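PDB 6FWY: B-type Cna protein from Enterococcus faecium, which is of unknown function but, as a cell-wall-anchored surface protein with a thioester domain, probably helps the bacterium attach covalently to host surfaces. Local coordinates for residues K13-G23 with W36-S45; A91-D99 with R136-I144. All coordinates share one frame; numbering follows the deposited sequence.

Contact 1. Residues K13-G23 with W36-S45; sequences KFIETGVKTDG and WMISSQFKDS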
loop_
_atom_site.group_PDB
_atom_site.type_symbol
_atom_site.label_atom_id
_atom_site.label_comp_id
_atom_site.label_asym_id
_atom_site.label_seq_id
_atom_site.Cartn_x
_atom_site.Cartn_y
_atom_site.Cartn_z
ATOM N N LYS A 13 5.464 3.411 16.694
ATOM C CA LYS A 13 5.634 2.902 18.052
ATOM C C LYS A 13 5.084 1.488 18.046
ATOM O O LYS A 13 3.957 1.253 17.599
ATOM C CB LYS A 13 4.827 3.760 19.038
ATOM C CG LYS A 13 4.593 3.150 20.418
ATOM C CD LYS A 13 5.563 3.641 21.499
ATOM C CE LYS A 13 4.946 3.525 22.892
ATOM N NZ LYS A 13 6.027 3.523 23.919
ATOM N N PHE A 14 5.880 0.567 18.577
ATOM C CA PHE A 14 5.531 -0.848 18.540
ATOM C C PHE A 14 5.348 -1.416 19.940
ATOM O O PHE A 14 5.982 -0.972 20.905
ATOM C CB PHE A 14 6.593 -1.634 17.787
ATOM C CG PHE A 14 6.748 -1.213 16.358
ATOM C CD1 PHE A 14 5.884 -1.705 15.365
ATOM C CD2 PHE A 14 7.760 -0.335 15.982
ATOM C CE1 PHE A 14 6.032 -1.326 14.047
ATOM C CE2 PHE A 14 7.904 0.062 14.657
ATOM C CZ PHE A 14 7.027 -0.431 13.695
ATOM N N ILE A 15 4.500 -2.434 20.019
ATOM C CA ILE A 15 4.043 -3.012 21.280
ATOM C C ILE A 15 4.063 -4.515 21.085
ATOM O O ILE A 15 3.638 -4.998 20.046
ATOM C CB ILE A 15 2.597 -2.566 21.576
ATOM C CG1 ILE A 15 2.516 -1.042 21.742
ATOM C CG2 ILE A 15 2.071 -3.254 22.831
ATOM C CD1 ILE A 15 1.131 -0.461 21.530
ATOM N N GLU A 16 4.541 -5.245 22.085
ATOM C CA GLU A 16 4.538 -6.723 22.086
ATOM C C GLU A 16 3.122 -7.248 22.274
ATOM O O GLU A 16 2.370 -6.695 23.086
ATOM C CB GLU A 16 5.391 -7.248 23.239
ATOM C CG GLU A 16 6.893 -6.877 23.186
ATOM C CD GLU A 16 7.736 -7.864 22.413
ATOM O OE1 GLU A 16 7.244 -8.428 21.397
ATOM O OE2 GLU A 16 8.904 -8.096 22.791
ATOM N N THR A 17 2.743 -8.288 21.534
ATOM C CA THR A 17 1.421 -8.928 21.705
ATOM C C THR A 17 1.385 -9.979 22.816
ATOM O O THR A 17 0.310 -10.380 23.247
ATOM C CB THR A 17 0.957 -9.656 20.420
ATOM O OG1 THR A 17 1.836 -10.758 20.141
ATOM C CG2 THR A 17 0.935 -8.716 19.239
ATOM N N GLY A 18 2.542 -10.455 23.243
ATOM C CA GLY A 18 2.655 -11.589 24.163
ATOM C C GLY A 18 2.954 -12.906 23.456
ATOM O O GLY A 18 3.258 -13.874 24.109
ATOM N N VAL A 19 2.812 -12.958 22.136
ATOM C CA VAL A 19 3.160 -14.145 21.371
ATOM C C VAL A 19 4.673 -14.200 21.103
ATOM O O VAL A 19 5.271 -13.230 20.648
ATOM C CB VAL A 19 2.382 -14.223 20.040
ATOM C CG1 VAL A 19 2.876 -15.394 19.175
ATOM C CG2 VAL A 19 0.866 -14.320 20.307
ATOM N N LYS A 20 5.281 -15.330 21.401
ATOM C CA LYS A 20 6.704 -15.529 21.101
ATOM C C LYS A 20 6.994 -16.991 20.860
ATOM O O LYS A 20 6.248 -17.872 21.300
ATOM C CB LYS A 20 7.654 -15.006 22.177
ATOM C CG LYS A 20 7.409 -13.626 22.681
ATOM C CD LYS A 20 8.257 -13.313 23.900
ATOM C CE LYS A 20 7.949 -11.873 24.315
ATOM N NZ LYS A 20 8.876 -11.409 25.391
ATOM N N THR A 21 8.102 -17.210 20.171
ATOM C CA THR A 21 8.557 -18.551 19.843
ATOM C C THR A 21 10.081 -18.594 19.781
ATOM O O THR A 21 10.735 -17.614 19.434
ATOM C CB THR A 21 7.971 -19.047 18.505
ATOM O OG1 THR A 21 8.433 -20.369 18.234
ATOM C CG2 THR A 21 8.366 -18.154 17.344
ATOM N N ASP A 22 10.627 -19.776 20.086
ATOM C CA ASP A 22 12.043 -20.057 19.877
ATOM C C ASP A 22 12.352 -20.406 18.414
ATOM O O ASP A 22 13.535 -20.607 18.048
ATOM C CB ASP A 22 12.516 -21.160 20.854
ATOM C CG ASP A 22 11.661 -22.415 20.818
ATOM O OD1 ASP A 22 10.766 -22.550 19.950
ATOM O OD2 ASP A 22 11.860 -23.272 21.690
ATOM N N GLY A 23 11.320 -20.523 17.577
ATOM C CA GLY A 23 11.498 -20.753 16.147
ATOM C C GLY A 23 11.271 -22.192 15.792
ATOM O O GLY A 23 11.476 -23.078 16.619
ATOM N N TRP A 36 19.721 -20.479 16.226
ATOM C CA TRP A 36 18.277 -20.318 16.448
ATOM C C TRP A 36 17.833 -18.934 15.978
ATOM O O TRP A 36 18.599 -17.962 16.045
ATOM C CB TRP A 36 17.881 -20.503 17.916
ATOM C CG TRP A 36 17.968 -21.907 18.438
ATOM C CD1 TRP A 36 18.753 -22.942 17.949
ATOM C CD2 TRP A 36 17.324 -22.420 19.603
ATOM N NE1 TRP A 36 18.602 -24.057 18.730
ATOM C CE2 TRP A 36 17.730 -23.773 19.748
ATOM C CE3 TRP A 36 16.428 -21.880 20.534
ATOM C CZ2 TRP A 36 17.260 -24.588 20.792
ATOM C CZ3 TRP A 36 15.961 -22.699 21.569
ATOM C CH2 TRP A 36 16.386 -24.046 21.685
ATOM N N MET A 37 16.599 -18.888 15.481
ATOM C CA MET A 37 15.989 -17.649 15.035
ATOM C C MET A 37 14.688 -17.418 15.808
ATOM O O MET A 37 13.594 -17.691 15.316
ATOM C CB MET A 37 15.761 -17.698 13.533
ATOM C CG MET A 37 17.048 -17.680 12.716
ATOM S SD MET A 37 17.946 -16.138 12.901
ATOM C CE MET A 37 19.525 -16.520 12.229
ATOM N N ILE A 38 14.854 -16.918 17.028
ATOM C CA ILE A 38 13.754 -16.671 17.941
ATOM C C ILE A 38 13.093 -15.341 17.513
ATOM O O ILE A 38 13.701 -14.533 16.784
ATOM C CB ILE A 38 14.187 -16.610 19.429
ATOM C CG1 ILE A 38 14.884 -15.267 19.761
ATOM C CG2 ILE A 38 15.068 -17.802 19.800
ATOM C CD1 ILE A 38 15.436 -15.146 21.158
ATOM N N SER A 39 11.855 -15.139 17.971
ATOM C CA SER A 39 11.136 -13.912 17.674
ATOM C C SER A 39 9.993 -13.662 18.647
ATOM O O SER A 39 9.440 -14.598 19.251
ATOM C CB SER A 39 10.586 -13.930 16.256
ATOM O OG SER A 39 10.343 -12.614 15.813
ATOM N N SER A 40 9.666 -12.377 18.767
ATOM C CA SER A 40 8.511 -11.904 19.532
ATOM C C SER A 40 7.556 -11.181 18.591
ATOM O O SER A 40 7.967 -10.312 17.832
ATOM C CB SER A 40 8.953 -10.927 20.601
ATOM O OG SER A 40 9.717 -11.555 21.595
ATOM N N GLN A 41 6.281 -11.530 18.661
ATOM C CA GLN A 41 5.285 -10.880 17.818
ATOM C C GLN A 41 4.982 -9.469 18.374
ATOM O O GLN A 41 4.818 -9.276 19.589
ATOM C CB GLN A 41 4.025 -11.727 17.760
ATOM C CG GLN A 41 3.007 -11.296 16.715
ATOM C CD GLN A 41 1.741 -12.124 16.792
ATOM O OE1 GLN A 41 1.506 -13.017 15.967
ATOM N NE2 GLN A 41 0.962 -11.883 17.819
ATOM N N PHE A 42 4.939 -8.494 17.470
ATOM C CA PHE A 42 4.616 -7.121 17.819
ATOM C C PHE A 42 3.716 -6.445 16.770
ATOM O O PHE A 42 3.632 -6.888 15.612
ATOM C CB PHE A 42 5.886 -6.299 18.058
ATOM C CG PHE A 42 6.762 -6.146 16.844
ATOM C CD1 PHE A 42 7.683 -7.147 16.496
ATOM C CD2 PHE A 42 6.680 -5.007 16.037
ATOM C CE1 PHE A 42 8.498 -6.997 15.396
ATOM C CE2 PHE A 42 7.497 -4.854 14.926
ATOM C CZ PHE A 42 8.403 -5.851 14.606
ATOM N N LYS A 43 3.053 -5.366 17.229
ATOM C CA LYS A 43 2.142 -4.565 16.442
ATOM C C LYS A 43 2.526 -3.106 16.605
ATOM O O LYS A 43 3.087 -2.721 17.638
ATOM C CB LYS A 43 0.714 -4.659 16.997
ATOM C CG LYS A 43 0.042 -6.017 16.910
ATOM C CD LYS A 43 -1.255 -6.034 17.726
ATOM C CE LYS A 43 -2.406 -6.692 16.973
ATOM N NZ LYS A 43 -3.719 -6.428 17.652
ATOM N N ASP A 44 2.163 -2.278 15.628
ATOM C CA ASP A 44 2.302 -0.839 15.793
ATOM C C ASP A 44 1.123 -0.341 16.653
ATOM O O ASP A 44 0.234 -1.125 16.993
ATOM C CB ASP A 44 2.491 -0.128 14.443
ATOM C CG ASP A 44 1.166 0.141 13.690
ATOM O OD1 ASP A 44 0.104 -0.446 14.030
ATOM O OD2 ASP A 44 1.198 0.964 12.738
ATOM N N SER A 45 1.118 0.935 17.016
ATOM C CA SER A 45 0.092 1.457 17.935
ATOM C C SER A 45 -1.327 1.570 17.342
ATOM O O SER A 45 -2.277 1.831 18.077
ATOM C CB SER A 45 0.522 2.803 18.490
ATOM O OG SER A 45 0.667 3.721 17.447
HETATM O O HOH W 1 2.857 4.095 15.756
HETATM O O HOH W 2 5.099 -10.590 21.919
HETATM O O HOH W 3 15.168 -20.977 15.974
#
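Gln-41 and Thr-17 meet at a beta bulge, where strands 13-17 and 19-21, before and after the corner at Gly-18, both pair antiparallel with strand 39-44. The extended glutamine chain runs toward Thr-17 and Val-19, with CG anti to the backbone N (chi1 -169°). Its CB packs against Thr-17 OG1 and the carbonyl O of Val-19, CG runs on past the threonine, CD comes near Val-19 CB, and at the tip NE2 donates an N-H hydrogen bond to Thr-17 OG1 at 2.7 Å, the hydroxyl lying somewhat out of the amide plane. That hydroxyl also accepts from Val-19 N, an ST turn that carries the chain round Gly-18, whose positive phi suits glycine. Water 2 bridges the bulge, accepting from Gly-18 N and donating to Gln-41 O at 2.7 Å; Thr-17 N also bonds to this oxygen.

On either side of the bulge the ladder is regular, with Ile-15 paired to Lys-43 and Thr-21 to Ser-39 by two backbone bonds each. Among side chains, Phe-42 turns an edge to the face of Phe-14 in an offset edge-to-face pair, centroids 5.3 Å apart and planes perpendicular; both are buried, and both touch Ala-258, so the rings lie among carbon atoms. At the far end Asp-22 lays CB 3.8 Å from Trp-36 CZ3 while its carboxylate bonds to Asn-128 and His-129, and water 3 joins Asp-22 O to Met-37 N.

The chemistry thus divides by place: the rings of Phe-14 and Phe-42 pack against strand 258-277, whereas an amide, a hydroxyl and a water supplement the backbone bonds where the register slips.

Contact 2. Residues A91-D99 with R136-I144; sequences AKELGAGND and RVKKAFEKI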
loop_
_atom_site.group_PDB
_atom_site.type_symbol
_atom_site.label_atom_id
_atom_site.label_comp_id
_atom_site.label_asym_id
_atom_site.label_seq_id
_atom_site.Cartn_x
_atom_site.Cartn_y
_atom_site.Cartn_z
ATOM N N ALA A 91 -4.251 -18.996 8.923
ATOM C CA ALA A 91 -3.426 -20.186 9.064
ATOM C C ALA A 91 -3.850 -21.304 8.088
ATOM O O ALA A 91 -3.000 -21.881 7.386
ATOM C CB ALA A 91 -3.499 -20.684 10.498
ATOM N N LYS A 92 -5.148 -21.602 8.047
ATOM C CA LYS A 92 -5.698 -22.616 7.142
ATOM C C LYS A 92 -5.333 -22.366 5.666
ATOM O O LYS A 92 -4.886 -23.277 4.969
ATOM C CB LYS A 92 -7.222 -22.702 7.280
ATOM C CG LYS A 92 -7.841 -23.801 6.418
ATOM C CD LYS A 92 -9.318 -24.019 6.657
ATOM C CE LYS A 92 -9.862 -24.953 5.566
ATOM N NZ LYS A 92 -11.318 -25.274 5.644
ATOM N N GLU A 93 -5.542 -21.132 5.215
ATOM C CA GLU A 93 -5.203 -20.717 3.851
ATOM C C GLU A 93 -3.722 -20.845 3.521
ATOM O O GLU A 93 -3.370 -21.180 2.407
ATOM C CB GLU A 93 -5.632 -19.268 3.630
ATOM C CG GLU A 93 -7.147 -19.092 3.543
ATOM C CD GLU A 93 -7.582 -17.629 3.521
ATOM O OE1 GLU A 93 -6.852 -16.752 4.024
ATOM O OE2 GLU A 93 -8.656 -17.366 2.950
ATOM N N LEU A 94 -2.865 -20.569 4.495
ATOM C CA LEU A 94 -1.411 -20.690 4.325
ATOM C C LEU A 94 -0.830 -22.115 4.485
ATOM O O LEU A 94 0.319 -22.350 4.120
ATOM C CB LEU A 94 -0.700 -19.738 5.282
ATOM C CG LEU A 94 -1.022 -18.254 5.081
ATOM C CD1 LEU A 94 -0.514 -17.427 6.262
ATOM C CD2 LEU A 94 -0.454 -17.717 3.786
ATOM N N GLY A 95 -1.606 -23.053 5.025
ATOM C CA GLY A 95 -1.120 -24.405 5.296
ATOM C C GLY A 95 -0.467 -24.540 6.663
ATOM O O GLY A 95 -0.001 -25.611 7.020
ATOM N N ALA A 96 -0.449 -23.457 7.436
ATOM C CA ALA A 96 0.026 -23.484 8.811
ATOM C C ALA A 96 -1.037 -24.122 9.689
ATOM O O ALA A 96 -2.215 -24.029 9.404
ATOM C CB ALA A 96 0.326 -22.071 9.277
ATOM N N GLY A 97 -0.610 -24.786 10.747
ATOM C CA GLY A 97 -1.512 -25.455 11.690
ATOM C C GLY A 97 -2.123 -24.562 12.753
ATOM O O GLY A 97 -3.068 -24.978 13.382
ATOM N N ASN A 98 -1.541 -23.388 12.982
ATOM C CA ASN A 98 -2.056 -22.403 13.954
ATOM C C ASN A 98 -1.487 -21.012 13.631
ATOM O O ASN A 98 -0.613 -20.890 12.771
ATOM C CB ASN A 98 -1.715 -22.822 15.390
ATOM C CG ASN A 98 -0.215 -22.879 15.652
ATOM O OD1 ASN A 98 0.501 -21.892 15.497
ATOM N ND2 ASN A 98 0.269 -24.033 16.054
ATOM N N ASP A 99 -1.964 -19.990 14.329
ATOM C CA ASP A 99 -1.546 -18.595 14.092
ATOM C C ASP A 99 -0.083 -18.270 14.416
ATOM O O ASP A 99 0.479 -17.347 13.816
ATOM C CB ASP A 99 -2.453 -17.618 14.843
ATOM C CG ASP A 99 -3.874 -17.587 14.278
ATOM O OD1 ASP A 99 -4.126 -18.220 13.222
ATOM O OD2 ASP A 99 -4.759 -16.948 14.878
ATOM N N ARG A 136 4.766 -27.741 8.208
ATOM C CA ARG A 136 3.676 -26.773 8.000
ATOM C C ARG A 136 4.235 -25.356 7.844
ATOM O O ARG A 136 3.842 -24.625 6.938
ATOM C CB ARG A 136 2.666 -26.827 9.147
ATOM C CG ARG A 136 1.782 -28.060 9.130
ATOM C CD ARG A 136 0.615 -27.926 10.085
ATOM N NE ARG A 136 1.058 -27.793 11.474
ATOM C CZ ARG A 136 1.208 -28.798 12.344
ATOM N NH1 ARG A 136 0.968 -30.057 11.995
ATOM N NH2 ARG A 136 1.626 -28.538 13.585
ATOM N N VAL A 137 5.188 -24.997 8.703
ATOM C CA VAL A 137 5.881 -23.710 8.578
ATOM C C VAL A 137 6.599 -23.563 7.224
ATOM O O VAL A 137 6.481 -22.518 6.560
ATOM C CB VAL A 137 6.847 -23.459 9.764
ATOM C CG1 VAL A 137 7.720 -22.234 9.530
ATOM C CG2 VAL A 137 6.057 -23.294 11.044
ATOM N N LYS A 138 7.311 -24.618 6.812
ATOM C CA LYS A 138 7.978 -24.639 5.509
ATOM C C LYS A 138 6.998 -24.436 4.332
ATOM O O LYS A 138 7.267 -23.665 3.416
ATOM C CB LYS A 138 8.724 -25.961 5.331
ATOM C CG LYS A 138 9.601 -26.009 4.104
ATOM C CD LYS A 138 10.462 -27.266 4.055
ATOM C CE LYS A 138 11.413 -27.143 2.889
ATOM N NZ LYS A 138 11.974 -28.459 2.499
ATOM N N LYS A 139 5.888 -25.159 4.370
ATOM C CA LYS A 139 4.826 -25.045 3.371
ATOM C C LYS A 139 4.261 -23.608 3.319
ATOM O O LYS A 139 4.168 -23.017 2.243
ATOM C CB LYS A 139 3.719 -26.064 3.684
ATOM C CG LYS A 139 2.703 -26.270 2.569
ATOM C CD LYS A 139 1.473 -27.023 3.055
ATOM C CE LYS A 139 0.367 -27.024 2.022
ATOM N NZ LYS A 139 0.098 -28.390 1.507
ATOM N N ALA A 140 3.928 -23.053 4.480
ATOM C CA ALA A 140 3.479 -21.651 4.578
ATOM C C ALA A 140 4.509 -20.651 4.065
ATOM O O ALA A 140 4.161 -19.762 3.282
ATOM C CB ALA A 140 3.081 -21.301 6.011
ATOM N N PHE A 141 5.762 -20.808 4.504
ATOM C CA PHE A 141 6.896 -19.993 4.015
ATOM C C PHE A 141 6.983 -19.971 2.489
ATOM O O PHE A 141 7.034 -18.902 1.879
ATOM C CB PHE A 141 8.244 -20.504 4.578
ATOM C CG PHE A 141 9.445 -19.874 3.921
ATOM C CD1 PHE A 141 9.917 -18.654 4.355
ATOM C CD2 PHE A 141 10.065 -20.481 2.843
ATOM C CE1 PHE A 141 10.991 -18.038 3.732
ATOM C CE2 PHE A 141 11.136 -19.865 2.196
ATOM C CZ PHE A 141 11.616 -18.653 2.643
ATOM N N GLU A 142 7.013 -21.156 1.883
ATOM C CA GLU A 142 7.147 -21.283 0.431
ATOM C C GLU A 142 5.999 -20.643 -0.343
ATOM O O GLU A 142 6.207 -20.049 -1.399
ATOM C CB GLU A 142 7.296 -22.754 0.036
ATOM C CG GLU A 142 8.632 -23.312 0.465
ATOM C CD GLU A 142 8.755 -24.819 0.310
ATOM O OE1 GLU A 142 7.809 -25.505 -0.162
ATOM O OE2 GLU A 142 9.833 -25.339 0.663
ATOM N N LYS A 143 4.788 -20.783 0.179
ATOM C CA LYS A 143 3.641 -20.102 -0.414
ATOM C C LYS A 143 3.855 -18.587 -0.363
ATOM O O LYS A 143 3.787 -17.922 -1.378
ATOM C CB LYS A 143 2.346 -20.480 0.308
ATOM C CG LYS A 143 1.094 -19.961 -0.397
ATOM C CD LYS A 143 -0.179 -20.567 0.166
ATOM C CE LYS A 143 -1.372 -19.594 0.116
ATOM N NZ LYS A 143 -2.104 -19.646 -1.170
ATOM N N ILE A 144 4.129 -18.058 0.821
ATOM C CA ILE A 144 4.236 -16.602 1.014
ATOM C C ILE A 144 5.425 -16.047 0.221
ATOM O O ILE A 144 5.299 -15.028 -0.464
ATOM C CB ILE A 144 4.333 -16.218 2.513
ATOM C CG1 ILE A 144 3.076 -16.677 3.281
ATOM C CG2 ILE A 144 4.491 -14.709 2.697
ATOM C CD1 ILE A 144 3.313 -16.791 4.792
#
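Leu-94 and Ile-144 touch where a short helix, 91-94, ends in a Schellman motif against the side of helix 131-150. The leucine extends from the last helical turn with CG beside its backbone N (chi1 -61°), which brings CD2 to 3.7 Å from Ile-144 CG1; the two branched chains cross at a slant. CD1 and CD2 both lie near Ile-144 CD1, so one methyl tip is met by both prongs of the leucine. Closer to the backbone the spacing is set by alanine: Ala-140 CB sits 4.2 Å from Leu-94 CB and 4.3 Å from Ala-96 CB, and its other neighbours include Ala-105 of helix 99-113. A small methyl suits this place, because it lets Leu-94 O come within 3.3 Å of Ala-140 CA in a CA-H...O contact.

Gly-95 takes the positive phi that reverses the chain out of the short helix, and its missing side chain leaves room for Lys-139 CD. Lys-143 bends near its end to lay CE 3.4 Å from Glu-93 O, meeting the backbone with aliphatic carbon.

At the other end Arg-136 passes over the glycine-rich turn. Its CB and CG lie beside Gly-95 O, and the bend at chi3 (-62°) brings NE to 3.5 Å from Gly-97 CA; glycine suits the spot because CD and NE lie close on its backbone. Glu-101 is the common partner here, its OE1 forming a salt bridge with Arg-136 NE and accepting from Gly-97 N. Asn-98 caps the next helix through OD1, while Arg-136 CD comes to 3.4 Å from Gly-97 N.

In the fold
Both segments of contact 1 precede both segments of contact 2, so the two follow each other along the chain. Their centres lie about 18 Å apart, and their nearest atoms come within about 5 Å without touching. Contact 1 pairs strands 11-21 and 32-44 of the large antiparallel sheet; contact 2 joins helices of the thioester domain. Helix 99-113 lies between them: Trp-103 and Tyr-104 touch the strand pair through Thr-21, while Ala-105 and Thr-106 pack on helix 131-150 at Ala-140 and Ile-144. Because this one helix touches both the strand pair and helix 131-150, it joins the two contacts and ties the sheet to the helical part.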